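Local coordinates for protein putative sortase (Streptococcus pneumoniae, PDB 2W1J) that probably acts as a class C sortase, a transpeptidase that joins pilin subunits covalently during assembly of the pneumococcal pilus fibre, at residues 27-30 against 31-35; 138-141 against 142-145; 18-21 against 22-26. All coordinates share one frame; numbering follows the deposited sequence.

Interaction 1 (27-30 against 31-35); sequences LAQA and FNDSL
Gln29 reaches Asp33, one helical turn further on, through two torsions. Its CG stands anti to the backbone N (chi1 -168°), and the chain then bends at chi2 (63°) so that the amide turns along the helix. Asp33 sets its carboxylate beside its own backbone N, facing back toward Gln29. NE2 of Gln29 then donates to OD1 of Asp33 over 2.9 Å. The oxygen lies close to the plane of the Gln29 amide. The nitrogen, however, comes in from above the plane of the carboxylate, and the two flat groups are 38° apart. The same NE2 also gives a hydrogen bond to a water 3.0 Å away. That water accepts a second bond from ND2 of Asn32, which links the two amides.

This is the last part of helix 18-33, one of the two N-terminal helices that flank the beta-barrel of this sortase. Regular main-chain bonds persist to its end: Asp33 N meets Gln29 O at 2.8 Å, and Phe31 N and Asn32 N bond to Leu27 O and Ala28 O. Ser34 is the first residue to leave helical angles. Its N still donates to Ala30 O over 3.2 Å, which keeps the i to i+4 pattern one residue past the helix. Its side chain also turns back to this oxygen, with OG 3.0 Å from Ala30 O.

Asn32 also joins the helix to the loop beside it. Its OD1 accepts a hydrogen bond from the backbone N of Leu101, and its side chain touches Ile103, as does that of Gln29. Phe31 packs on Leu101, while Ala28, a buried residue, rests on Leu60.

Interaction 2 (138-141 against 142-145); sequences VHNI and KEVM
Val138 and Met145 form an antiparallel hydrogen-bonded pair and His139 and Val144 a non-hydrogen-bonded one, in two short segments whose directions differ by 172°. Val138 N donates to Met145 O, and Met145 N donates to Val138 O, each over 2.8 Å. Beyond them Asn140 N meets Glu143 O in a nearly straight bond of 3.0 Å.

The turn of this beta hairpin is built round the Asn140 side chain. Its CG sits between the backbone N and the carbonyl carbon (chi1 64°), which carries OD1 in over the loop. OD1 accepts from Lys142 N at 2.8 Å, forming an Asx turn, and from Glu143 N at 3.0 Å. The two donors come from opposite faces of the amide plane. Two backbone N-H groups are thereby satisfied, and the rotation of the amide is fixed. ND2 completes the hold: it donates to the backbone O of Pro102 and to a water that also bonds to Glu143 OE2.

On one side of the strands Val144 lies alongside His139. Its CG1 sits over the centre of the imidazole in a CH-pi contact, 4.0 Å from the ring centroid. CG2 comes near ND1 instead. NE2 of the ring is hydrogen-bonded to Glu70 OE1, and the ring also stacks with His68. On the other side the Met145 chain bends at its end and brings CE to 3.9 Å from Val138 CG1. This methyl also nears the Asn140 amide.

The hairpin joins strands 135-139 and 144-155 of the sortase barrel. His139 carries the pairing on to strand 65-71 through backbone bonds with His68. The loop meets both N-terminal helices: Lys13 NZ of helix 5-15 bonds to Asn140 O, and Ile141 packs on Arg24 and Met25 of helix 18-33.

Interaction 3 (18-21 against 22-26); sequences EADI and DERMK
Asp20 is held by the inner nitrogen of Arg24, NE, and a water supplies the second link. NE lies 2.9 Å from Asp20 OD1 in a hydrogen-bonded salt bridge. OD1 sits at the edge of the guanidinium, near its plane, whereas NE stands above the plane of the carboxylate. The two planes are 50° apart. A water accepts from Arg24 NH2 and donates to Asp20 OD2, so both carboxylate oxygens are tied to the arginine.

The torsions bring NE, not the tip, level with the carboxylate. Asp20 puts CG anti to its N (chi1 -179°) and leans along the helix. The Arg24 chain runs extended from CG to NE and passes Asp20 OD1 at CD, 3.3 Å away. NH1 is turned elsewhere, to the backbone O atoms of Met59 and Glu61.

The spacing is i to i+4, on the first turns of helix 18-33. Ile21 and Met25 repeat it with apolar groups: they lie side by side, CG2 of Ile21 being 4.0 Å from CG of Met25. Ile21 is buried and touches Leu16.

Acidic groups are close here. Asp20 OD1 and Glu23 OE1 are 4.6 Å apart, and one water donates to both. Another bridges Glu18 OE1 and Asp22 OD1. The Arg24 charge probably offsets that of Asp20 beside Glu23, and the bridging water probably eases the Glu18 and Asp22 pair.

In the fold
Interactions 1 and 3 both belong to helix 18-33 and lie at the surface, with centres about 13 Å apart. Both join side chains four residues apart, but interaction 3 uses opposite charges and interaction 1 an uncharged amide with a carboxylate. Interaction 2 is partly buried and lies nearer the centre of the molecule, in the turn between two barrel strands. Its chemistry is mainly backbone pairing and one gripping amide. It touches interaction 3 directly: Ile141 CD1 packs 3.6 Å from Arg24 CD. Interactions 1 and 2 do not touch; their nearest atoms are about 7 Å apart. The first half of the helix thus packs on the hairpin turn, through Ile21, Arg24 and Met25, and the second half on loops carrying Leu60, Leu101 and Ile103.

Interaction 1 (27-30 against 31-35)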
ATOM      1  N   LEU A  27      -5.095  11.244 -14.148  1.00  5.30           N
ATOM      2  CA  LEU A  27      -5.165   9.842 -14.554  1.00  5.22           C
ATOM      3  C   LEU A  27      -5.414   8.915 -13.373  1.00  5.39           C
ATOM      4  O   LEU A  27      -6.184   7.963 -13.469  1.00  6.12           O
ATOM      5  CB  LEU A  27      -3.891   9.426 -15.291  1.00  5.25           C
ATOM      6  CG  LEU A  27      -3.676  10.142 -16.627  1.00  5.76           C
ATOM      7  CD1 LEU A  27      -2.285   9.872 -17.189  1.00  9.13           C
ATOM      8  CD2 LEU A  27      -4.750   9.750 -17.625  1.00  6.66           C
ATOM      9  N   ALA A  28      -4.757   9.194 -12.255  1.00  5.47           N
ATOM     10  CA  ALA A  28      -4.906   8.356 -11.068  1.00  5.75           C
ATOM     11  C   ALA A  28      -6.323   8.479 -10.520  1.00  6.29           C
ATOM     12  O   ALA A  28      -6.934   7.481 -10.120  1.00  6.53           O
ATOM     13  CB  ALA A  28      -3.889   8.741  -9.995  1.00  6.06           C
ATOM     14  N   GLN A  29      -6.853   9.702 -10.506  1.00  5.53           N
ATOM     15  CA  GLN A  29      -8.205   9.917 -10.009  1.00  6.41           C
ATOM     16  C   GLN A  29      -9.230   9.204 -10.888  1.00  6.10           C
ATOM     17  O   GLN A  29     -10.201   8.629 -10.392  1.00  7.16           O
ATOM     18  CB  GLN A  29      -8.537  11.410  -9.916  1.00  6.22           C
ATOM     19  CG  GLN A  29      -9.803  11.665  -9.133  1.00  7.21           C
ATOM     20  CD  GLN A  29      -9.651  11.212  -7.693  1.00  7.77           C
ATOM     21  OE1 GLN A  29      -8.791  11.714  -6.974  1.00  9.85           O
ATOM     22  NE2 GLN A  29     -10.457  10.249  -7.281  1.00  8.85           N
ATOM     23  N   ALA A  30      -9.037   9.289 -12.200  1.00  6.12           N
ATOM     24  CA  ALA A  30      -9.944   8.634 -13.135  1.00  6.26           C
ATOM     25  C   ALA A  30      -9.929   7.126 -12.910  1.00  6.61           C
ATOM     26  O   ALA A  30     -10.970   6.471 -12.953  1.00  7.14           O
ATOM     27  CB  ALA A  30      -9.548   8.955 -14.572  1.00  6.77           C
ATOM     28  N   PHE A  31      -8.740   6.570 -12.692  1.00  6.00           N
ATOM     29  CA  PHE A  31      -8.605   5.150 -12.411  1.00  6.29           C
ATOM     30  C   PHE A  31      -9.380   4.755 -11.151  1.00  6.23           C
ATOM     31  O   PHE A  31     -10.111   3.765 -11.139  1.00  6.72           O
ATOM     32  CB  PHE A  31      -7.118   4.820 -12.279  1.00  6.71           C
ATOM     33  CG  PHE A  31      -6.830   3.366 -12.030  1.00  6.42           C
ATOM     34  CD1 PHE A  31      -6.920   2.839 -10.753  1.00  7.06           C
ATOM     35  CD2 PHE A  31      -6.466   2.531 -13.071  1.00  7.83           C
ATOM     36  CE1 PHE A  31      -6.642   1.505 -10.512  1.00  7.35           C
ATOM     37  CE2 PHE A  31      -6.196   1.193 -12.840  1.00  8.00           C
ATOM     38  CZ  PHE A  31      -6.288   0.681 -11.562  1.00  8.75           C
ATOM     39  N   ASN A  32      -9.206   5.519 -10.077  1.00  5.67           N
ATOM     40  CA  ASN A  32      -9.948   5.234  -8.852  1.00  5.89           C
ATOM     41  C   ASN A  32     -11.458   5.399  -9.010  1.00  6.21           C
ATOM     42  O   ASN A  32     -12.235   4.586  -8.502  1.00  7.27           O
ATOM     43  CB  ASN A  32      -9.442   6.088  -7.689  1.00  5.51           C
ATOM     44  CG  ASN A  32      -8.270   5.453  -6.981  1.00  5.18           C
ATOM     45  OD1 ASN A  32      -7.766   4.422  -7.427  1.00  5.68           O
ATOM     46  ND2 ASN A  32      -7.817   6.072  -5.891  1.00  4.89           N
ATOM     47  N   ASP A  33     -11.881   6.435  -9.726  1.00  6.30           N
ATOM     48  CA  ASP A  33     -13.308   6.692  -9.867  1.00  6.25           C
ATOM     49  C   ASP A  33     -14.022   5.563 -10.621  1.00  6.62           C
ATOM     50  O   ASP A  33     -15.202   5.306 -10.381  1.00  8.28           O
ATOM     51  CB  ASP A  33     -13.544   8.028 -10.575  1.00  6.97           C
ATOM     52  CG  ASP A  33     -13.152   9.229  -9.734  1.00  8.00           C
ATOM     53  OD1 ASP A  33     -12.825   9.080  -8.539  1.00  8.76           O
ATOM     54  OD2 ASP A  33     -13.202  10.352 -10.283  1.00  8.76           O
ATOM     55  N   SER A  34     -13.301   4.890 -11.516  1.00  6.15           N
ATOM     56  CA  SER A  34     -13.883   3.820 -12.334  1.00  7.09           C
ATOM     57  C   SER A  34     -13.418   2.440 -11.895  1.00  7.00           C
ATOM     58  O   SER A  34     -13.623   1.460 -12.602  1.00  7.23           O
ATOM     59  CB  SER A  34     -13.541   4.014 -13.811  1.00  7.94           C
ATOM     60  OG  SER A  34     -12.151   3.884 -14.046  1.00  9.86           O
ATOM     61  N   LEU A  35     -12.803   2.361 -10.724  1.00  6.99           N
ATOM     62  CA  LEU A  35     -12.201   1.119 -10.266  1.00  7.28           C
ATOM     63  C   LEU A  35     -13.161  -0.064 -10.275  1.00  6.75           C
ATOM     64  O   LEU A  35     -14.251   0.004  -9.711  1.00  7.14           O
ATOM     65  CB  LEU A  35     -11.659   1.304  -8.855  1.00  7.16           C
ATOM     66  CG  LEU A  35     -11.029   0.065  -8.214  1.00  6.37           C
ATOM     67  CD1 LEU A  35      -9.739  -0.298  -8.920  1.00  9.25           C
ATOM     68  CD2 LEU A  35     -10.793   0.311  -6.726  1.00  7.49           C
TER
HETATM   69  O   HOH W   1      -9.462   8.428  -5.101  1.00  4.70           O

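Interaction 2 (138-141 against 142-145)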
ATOM      1  N   VAL A 138       1.396   7.714   3.958  1.00  4.82           N
ATOM      2  CA  VAL A 138       1.517   7.210   2.601  1.00  5.22           C
ATOM      3  C   VAL A 138       1.987   8.372   1.736  1.00  4.95           C
ATOM      4  O   VAL A 138       1.318   9.403   1.648  1.00  6.19           O
ATOM      5  CB  VAL A 138       0.170   6.657   2.093  1.00  5.61           C
ATOM      6  CG1 VAL A 138       0.288   6.200   0.632  1.00  8.12           C
ATOM      7  CG2 VAL A 138      -0.303   5.511   2.990  1.00  7.99           C
ATOM      8  N   HIS A 139       3.165   8.216   1.140  1.00  4.97           N
ATOM      9  CA  HIS A 139       3.777   9.238   0.297  1.00  5.33           C
ATOM     10  C   HIS A 139       3.495   8.917  -1.152  1.00  5.36           C
ATOM     11  O   HIS A 139       3.738   7.791  -1.592  1.00  5.91           O
ATOM     12  CB  HIS A 139       5.297   9.231   0.477  1.00  5.28           C
ATOM     13  CG  HIS A 139       5.764   9.551   1.865  1.00  5.17           C
ATOM     14  ND1 HIS A 139       6.537  10.656   2.144  1.00  7.11           N
ATOM     15  CD2 HIS A 139       5.594   8.902   3.043  1.00  6.38           C
ATOM     16  CE1 HIS A 139       6.820  10.679   3.436  1.00  7.63           C
ATOM     17  NE2 HIS A 139       6.259   9.625   4.006  1.00  6.69           N
ATOM     18  N   ASN A 140       3.007   9.901  -1.897  1.00  4.59           N
ATOM     19  CA  ASN A 140       2.857   9.747  -3.339  1.00  4.53           C
ATOM     20  C   ASN A 140       3.477  10.947  -4.048  1.00  4.33           C
ATOM     21  O   ASN A 140       4.068  11.803  -3.388  1.00  4.55           O
ATOM     22  CB  ASN A 140       1.400   9.460  -3.740  1.00  4.75           C
ATOM     23  CG  ASN A 140       0.465  10.607  -3.420  1.00  4.77           C
ATOM     24  OD1 ASN A 140       0.833  11.776  -3.540  1.00  4.62           O
ATOM     25  ND2 ASN A 140      -0.758  10.279  -3.033  1.00  5.20           N
ATOM     26  N   ILE A 141       3.369  11.012  -5.370  1.00  4.29           N
ATOM     27  CA  ILE A 141       4.018  12.093  -6.103  1.00  4.50           C
ATOM     28  C   ILE A 141       3.504  13.481  -5.728  1.00  4.47           C
ATOM     29  O   ILE A 141       4.203  14.475  -5.929  1.00  6.06           O
ATOM     30  CB  ILE A 141       3.921  11.919  -7.634  1.00  4.47           C
ATOM     31  CG1 ILE A 141       2.468  11.676  -8.061  1.00  5.64           C
ATOM     32  CG2 ILE A 141       4.827  10.784  -8.082  1.00  5.46           C
ATOM     33  CD1 ILE A 141       2.242  11.749  -9.570  1.00  7.89           C
ATOM     34  N   LYS A 142       2.280  13.553  -5.219  1.00  4.24           N
ATOM     35  CA  LYS A 142       1.648  14.826  -4.887  1.00  4.61           C
ATOM     36  C   LYS A 142       1.913  15.283  -3.452  1.00  4.18           C
ATOM     37  O   LYS A 142       2.163  16.466  -3.216  1.00  4.70           O
ATOM     38  CB  LYS A 142       0.138  14.720  -5.124  1.00  4.73           C
ATOM     39  CG  LYS A 142      -0.662  15.960  -4.716  1.00  6.52           C
ATOM     40  CD  LYS A 142      -2.155  15.721  -4.903  1.00 11.31           C
ATOM     41  CE  LYS A 142      -2.983  16.827  -4.275  1.00 14.22           C
ATOM     42  NZ  LYS A 142      -4.440  16.502  -4.336  1.00 18.46           N
ATOM     43  N   GLU A 143       1.846  14.366  -2.495  1.00  4.56           N
ATOM     44  CA  GLU A 143       1.757  14.780  -1.095  1.00  4.89           C
ATOM     45  C   GLU A 143       2.039  13.614  -0.160  1.00  5.11           C
ATOM     46  O   GLU A 143       2.287  12.488  -0.605  1.00  6.19           O
ATOM     47  CB  GLU A 143       0.365  15.356  -0.802  1.00  4.75           C
ATOM     48  CG  GLU A 143      -0.753  14.329  -0.961  1.00  6.12           C
ATOM     49  CD  GLU A 143      -2.133  14.938  -0.840  1.00  7.23           C
ATOM     50  OE1 GLU A 143      -2.302  15.932  -0.097  1.00 11.01           O
ATOM     51  OE2 GLU A 143      -3.056  14.439  -1.507  1.00  8.97           O
ATOM     52  N   VAL A 144       1.995  13.902   1.134  1.00  4.85           N
ATOM     53  CA  VAL A 144       2.037  12.876   2.160  1.00  5.33           C
ATOM     54  C   VAL A 144       0.657  12.817   2.806  1.00  4.66           C
ATOM     55  O   VAL A 144       0.094  13.853   3.170  1.00  6.26           O
ATOM     56  CB  VAL A 144       3.095  13.226   3.223  1.00  5.84           C
ATOM     57  CG1 VAL A 144       3.162  12.132   4.285  1.00  7.66           C
ATOM     58  CG2 VAL A 144       4.457  13.420   2.569  1.00  7.45           C
ATOM     59  N   MET A 145       0.104  11.616   2.929  1.00  4.52           N
ATOM     60  CA  MET A 145      -1.213  11.423   3.538  1.00  4.35           C
ATOM     61  C   MET A 145      -1.067  10.690   4.860  1.00  3.97           C
ATOM     62  O   MET A 145      -0.393   9.659   4.926  1.00  5.70           O
ATOM     63  CB  MET A 145      -2.106  10.600   2.613  1.00  4.20           C
ATOM     64  CG  MET A 145      -2.262  11.217   1.226  1.00  5.08           C
ATOM     65  SD  MET A 145      -3.426  10.300   0.196  1.00  6.52           S
ATOM     66  CE  MET A 145      -2.629   8.698   0.093  1.00  7.12           C
TER
HETATM   67  O   HOH W   2      -3.120  12.232  -2.984  1.00  4.45           O
HETATM   68  O   HOH W   3       4.640  17.008  -4.968  1.00  7.24           O

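Interaction 3 (18-21 against 22-26)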
ATOM      1  N   GLU A  18       4.914  20.855 -11.516  1.00  5.87           N
ATOM      2  CA  GLU A  18       3.567  20.789 -10.966  1.00  5.00           C
ATOM      3  C   GLU A  18       2.526  20.426 -12.030  1.00  4.83           C
ATOM      4  O   GLU A  18       1.568  19.726 -11.740  1.00  4.85           O
ATOM      5  CB  GLU A  18       3.194  22.086 -10.238  1.00  6.24           C
ATOM      6  CG  GLU A  18       3.920  22.271  -8.911  1.00  8.64           C
ATOM      7  CD  GLU A  18       3.575  21.211  -7.879  1.00 12.01           C
ATOM      8  OE1 GLU A  18       2.445  20.678  -7.892  1.00 14.16           O
ATOM      9  OE2 GLU A  18       4.439  20.928  -7.027  1.00 17.40           O
ATOM     10  N   ALA A  19       2.709  20.889 -13.262  1.00  4.84           N
ATOM     11  CA  ALA A  19       1.749  20.567 -14.319  1.00  4.54           C
ATOM     12  C   ALA A  19       1.777  19.077 -14.686  1.00  5.11           C
ATOM     13  O   ALA A  19       0.749  18.481 -15.035  1.00  5.98           O
ATOM     14  CB  ALA A  19       1.986  21.448 -15.548  1.00  4.78           C
ATOM     15  N   ASP A  20       2.962  18.476 -14.596  1.00  5.17           N
ATOM     16  CA  ASP A  20       3.145  17.037 -14.797  1.00  5.72           C
ATOM     17  C   ASP A  20       2.402  16.274 -13.695  1.00  5.48           C
ATOM     18  O   ASP A  20       1.669  15.316 -13.965  1.00  5.37           O
ATOM     19  CB  ASP A  20       4.660  16.754 -14.769  1.00  6.05           C
ATOM     20  CG  ASP A  20       5.023  15.288 -14.979  1.00  9.70           C
ATOM     21  OD1 ASP A  20       4.142  14.432 -15.195  1.00 11.67           O
ATOM     22  OD2 ASP A  20       6.242  14.998 -14.933  1.00 15.16           O
ATOM     23  N   ILE A  21       2.581  16.705 -12.450  1.00  5.00           N
ATOM     24  CA  ILE A  21       1.840  16.120 -11.336  1.00  4.85           C
ATOM     25  C   ILE A  21       0.332  16.248 -11.563  1.00  4.94           C
ATOM     26  O   ILE A  21      -0.418  15.297 -11.349  1.00  5.52           O
ATOM     27  CB  ILE A  21       2.269  16.754  -9.996  1.00  5.31           C
ATOM     28  CG1 ILE A  21       3.727  16.393  -9.681  1.00  6.13           C
ATOM     29  CG2 ILE A  21       1.351  16.300  -8.854  1.00  6.40           C
ATOM     30  CD1 ILE A  21       4.323  17.162  -8.514  1.00  9.10           C
ATOM     31  N   ASP A  22      -0.120  17.411 -12.030  1.00  4.56           N
ATOM     32  CA  ASP A  22      -1.550  17.593 -12.280  1.00  4.67           C
ATOM     33  C   ASP A  22      -2.070  16.564 -13.293  1.00  5.21           C
ATOM     34  O   ASP A  22      -3.150  16.001 -13.124  1.00  5.49           O
ATOM     35  CB  ASP A  22      -1.835  19.008 -12.792  1.00  4.36           C
ATOM     36  CG  ASP A  22      -1.495  20.099 -11.785  1.00  4.75           C
ATOM     37  OD1 ASP A  22      -1.614  19.855 -10.564  1.00  5.29           O
ATOM     38  OD2 ASP A  22      -1.143  21.216 -12.240  1.00  5.07           O
ATOM     39  N   GLU A  23      -1.323  16.351 -14.374  1.00  4.80           N
ATOM     40  CA  GLU A  23      -1.725  15.379 -15.397  1.00  5.60           C
ATOM     41  C   GLU A  23      -1.787  13.969 -14.812  1.00  5.94           C
ATOM     42  O   GLU A  23      -2.734  13.209 -15.053  1.00  6.71           O
ATOM     43  CB  GLU A  23      -0.738  15.415 -16.570  1.00  6.40           C
ATOM     44  CG  GLU A  23      -0.685  16.743 -17.322  1.00 10.66           C
ATOM     45  CD  GLU A  23       0.318  16.747 -18.467  1.00 14.94           C
ATOM     46  OE1 GLU A  23       1.308  15.986 -18.409  1.00 17.68           O
ATOM     47  OE2 GLU A  23       0.117  17.520 -19.428  1.00 16.03           O
ATOM     48  N   ARG A  24      -0.756  13.613 -14.063  1.00  4.69           N
ATOM     49  CA  ARG A  24      -0.668  12.272 -13.510  1.00  4.95           C
ATOM     50  C   ARG A  24      -1.785  12.014 -12.510  1.00  5.77           C
ATOM     51  O   ARG A  24      -2.359  10.923 -12.482  1.00  6.61           O
ATOM     52  CB  ARG A  24       0.690  12.079 -12.851  1.00  4.87           C
ATOM     53  CG  ARG A  24       1.868  11.981 -13.810  1.00  5.39           C
ATOM     54  CD  ARG A  24       3.148  12.142 -13.021  1.00  7.43           C
ATOM     55  NE  ARG A  24       4.355  11.882 -13.801  1.00  7.35           N
ATOM     56  CZ  ARG A  24       5.037  10.744 -13.742  1.00  8.05           C
ATOM     57  NH1 ARG A  24       4.612   9.752 -12.965  1.00  8.12           N
ATOM     58  NH2 ARG A  24       6.134  10.591 -14.472  1.00  8.74           N
ATOM     59  N   MET A  25      -2.093  13.012 -11.690  1.00  6.00           N
ATOM     60  CA  MET A  25      -3.144  12.853 -10.695  1.00  6.51           C
ATOM     61  C   MET A  25      -4.520  12.766 -11.353  1.00  6.99           C
ATOM     62  O   MET A  25      -5.402  12.082 -10.846  1.00  7.79           O
ATOM     63  CB  MET A  25      -3.081  13.972  -9.656  1.00  6.55           C
ATOM     64  CG  MET A  25      -1.817  13.911  -8.798  1.00  6.46           C
ATOM     65  SD  MET A  25      -1.578  12.387  -7.856  1.00  8.80           S
ATOM     66  CE  MET A  25      -2.963  12.461  -6.718  1.00 12.41           C
ATOM     67  N   LYS A  26      -4.709  13.454 -12.473  1.00  6.05           N
ATOM     68  CA  LYS A  26      -5.945  13.315 -13.239  1.00  6.63           C
ATOM     69  C   LYS A  26      -6.151  11.853 -13.631  1.00  5.70           C
ATOM     70  O   LYS A  26      -7.240  11.289 -13.468  1.00  6.60           O
ATOM     71  CB  LYS A  26      -5.886  14.176 -14.506  1.00  7.42           C
ATOM     72  CG  LYS A  26      -7.044  13.973 -15.488  1.00  8.73           C
ATOM     73  CD  LYS A  26      -6.737  14.609 -16.834  1.00 12.86           C
ATOM     74  CE  LYS A  26      -6.494  13.564 -17.901  1.00 19.83           C
ATOM     75  NZ  LYS A  26      -7.792  13.062 -18.414  1.00 21.07           N
TER
HETATM   76  O   HOH W   4      -0.308  20.901  -8.492  1.00  6.37           O
HETATM   77  O   HOH W   5       2.488  13.858 -17.164  1.00  8.57           O
HETATM   78  O   HOH W   6       7.205  12.744 -16.113  1.00  9.86           O